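Local coordinates for protein DspB (Aggregatibacter actinomycetemcomitans, PDB 1YHT) that removes terminal N-acetylhexosamine units as a family 20 glycoside hydrolase and releases cells from biofilms, probably by cleaving the matrix polysaccharide, at residues 39-44 against 345-350. Sequence-based numbering, arbitrary orientation.
Sequences IDTISL and NTKSLL
Two outer helices of the TIM barrel, 32-44 near the start of the chain and 339-358 at its end, pack alongside each other here, with Thr41 set against both Lys347 and Leu350. The short segments run nearly parallel, their axes 10.2 Å apart and crossing at -23°, and Thr41 and Lys347 bring the backbones nearest, with 6.9 Å from CA to CA. The CB of Thr41 is directed toward the other helix; its OG1 lies along the lysine chain, while its CG2 faces the leucine. That CG2, anti to the backbone N, lies 3.6 Å from Leu350 CD2 and also brushes Lys347 CG. Its OG1 meets the lysine chain at 3.4 Å from Lys347 CE; Lys347 NZ stays 3.6 Å from that same OG1, and no hydrogen bond joins the two segments. The hydroxyl makes a weak hydrogen bond to Ser37 O one turn earlier in its own helix. Lys347 leaves its helix alongside the contact, and bends at chi3 (-143°) and chi4 (100°) lay its outer methylenes across the threonine oxygen at the more open margin. On the buried side, the same CD2 methyl of Leu350 reaches Ile42 CG1 at 4.0 Å, so that one leucine methyl touches both Thr41 and Ile42. Beneath this apolar patch lies the barrel wall: Ile42 and Leu350 both rest on Leu21 of strand 18-24, and Leu350 also touches Leu327 of the adjoining strand 324-329. The first and last helices thus meet over the parallel strand pair that closes the barrel, with helix 287-301 packed against Ser348 and Leu349 of helix 339-358.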
loop_
_atom_site.group_PDB
_atom_site.type_symbol
_atom_site.label_atom_id
_atom_site.label_comp_id
_atom_site.label_asym_id
_atom_site.label_seq_id
_atom_site.Cartn_x
_atom_site.Cartn_y
_atom_site.Cartn_z
ATOM N N ILE A 39 12.942 -9.374 0.366
ATOM C CA ILE A 39 12.662 -10.161 1.568
ATOM C C ILE A 39 13.967 -10.448 2.393
ATOM O O ILE A 39 13.972 -10.385 3.619
ATOM C CB ILE A 39 11.918 -11.449 1.235
ATOM C CG1 ILE A 39 10.447 -11.129 0.931
ATOM C CG2 ILE A 39 12.008 -12.450 2.427
ATOM C CD1 ILE A 39 9.784 -12.118 0.107
ATOM N N ASP A 40 15.058 -10.739 1.693
ATOM C CA ASP A 40 16.357 -10.992 2.358
ATOM C C ASP A 40 16.786 -9.767 3.128
ATOM O O ASP A 40 17.124 -9.858 4.314
ATOM C CB ASP A 40 17.403 -11.353 1.341
ATOM C CG ASP A 40 17.133 -12.697 0.672
ATOM O OD1 ASP A 40 16.530 -13.606 1.275
ATOM O OD2 ASP A 40 17.547 -12.844 -0.490
ATOM N N THR A 41 16.703 -8.611 2.504
ATOM C CA THR A 41 17.061 -7.350 3.176
ATOM C C THR A 41 16.187 -7.099 4.410
ATOM O O THR A 41 16.708 -6.774 5.477
ATOM C CB THR A 41 16.973 -6.160 2.214
ATOM O OG1 THR A 41 17.825 -6.410 1.132
ATOM C CG2 THR A 41 17.403 -4.848 2.854
ATOM N N ILE A 42 14.866 -7.288 4.266
ATOM C CA ILE A 42 13.949 -7.051 5.363
ATOM C C ILE A 42 14.367 -7.965 6.539
ATOM O O ILE A 42 14.491 -7.521 7.697
ATOM C CB ILE A 42 12.455 -7.283 4.952
ATOM C CG1 ILE A 42 12.018 -6.270 3.873
ATOM C CG2 ILE A 42 11.517 -7.111 6.164
ATOM C CD1 ILE A 42 10.807 -6.691 3.092
ATOM N N SER A 43 14.562 -9.241 6.214
ATOM C CA SER A 43 14.832 -10.280 7.193
ATOM C C SER A 43 16.153 -10.063 7.904
ATOM O O SER A 43 16.208 -10.094 9.138
ATOM C CB SER A 43 14.874 -11.634 6.498
ATOM O OG SER A 43 15.207 -12.641 7.430
ATOM N N LEU A 44 17.221 -9.880 7.113
ATOM C CA LEU A 44 18.552 -9.657 7.649
ATOM C C LEU A 44 18.684 -8.359 8.426
ATOM O O LEU A 44 19.565 -8.241 9.294
ATOM C CB LEU A 44 19.578 -9.630 6.512
ATOM C CG LEU A 44 19.740 -10.986 5.796
ATOM C CD1 LEU A 44 20.468 -10.802 4.469
ATOM C CD2 LEU A 44 20.446 -12.014 6.686
ATOM N N ASN A 345 19.951 -0.578 -5.370
ATOM C CA ASN A 345 20.173 0.816 -4.966
ATOM C C ASN A 345 19.388 1.289 -3.742
ATOM O O ASN A 345 19.766 2.304 -3.132
ATOM C CB ASN A 345 19.999 1.755 -6.140
ATOM C CG ASN A 345 21.209 1.728 -7.076
ATOM O OD1 ASN A 345 22.217 2.392 -6.808
ATOM N ND2 ASN A 345 21.123 0.945 -8.157
ATOM N N THR A 346 18.292 0.608 -3.407
ATOM C CA THR A 346 17.473 1.016 -2.243
ATOM C C THR A 346 17.804 0.219 -0.991
ATOM O O THR A 346 17.250 0.464 0.065
ATOM C CB THR A 346 15.938 0.901 -2.533
ATOM O OG1 THR A 346 15.623 -0.398 -3.032
ATOM C CG2 THR A 346 15.531 1.946 -3.592
ATOM N N LYS A 347 18.715 -0.737 -1.105
ATOM C CA LYS A 347 19.069 -1.603 0.013
ATOM C C LYS A 347 19.543 -0.824 1.240
ATOM O O LYS A 347 19.111 -1.079 2.337
ATOM C CB LYS A 347 20.164 -2.593 -0.433
ATOM C CG LYS A 347 20.315 -3.863 0.350
ATOM C CD LYS A 347 21.273 -4.832 -0.409
ATOM C CE LYS A 347 20.907 -6.376 -0.345
ATOM N NZ LYS A 347 20.160 -7.091 -1.549
ATOM N N SER A 348 20.492 0.085 1.046
ATOM C CA SER A 348 21.007 0.872 2.160
ATOM C C SER A 348 19.880 1.635 2.868
ATOM O O SER A 348 19.846 1.723 4.075
ATOM C CB SER A 348 22.074 1.851 1.653
ATOM O OG SER A 348 23.225 1.106 1.219
ATOM N N LEU A 349 18.940 2.165 2.085
ATOM C CA LEU A 349 17.885 2.987 2.625
ATOM C C LEU A 349 16.905 2.117 3.388
ATOM O O LEU A 349 16.411 2.484 4.461
ATOM C CB LEU A 349 17.233 3.755 1.480
ATOM C CG LEU A 349 15.956 4.541 1.783
ATOM C CD1 LEU A 349 16.151 5.560 2.880
ATOM C CD2 LEU A 349 15.462 5.220 0.489
ATOM N N LEU A 350 16.599 0.951 2.831
ATOM C CA LEU A 350 15.681 0.036 3.515
ATOM C C LEU A 350 16.259 -0.457 4.833
ATOM O O LEU A 350 15.563 -0.516 5.834
ATOM C CB LEU A 350 15.327 -1.158 2.589
ATOM C CG LEU A 350 14.415 -2.232 3.205
ATOM C CD1 LEU A 350 13.076 -1.668 3.756
ATOM C CD2 LEU A 350 14.185 -3.385 2.235
#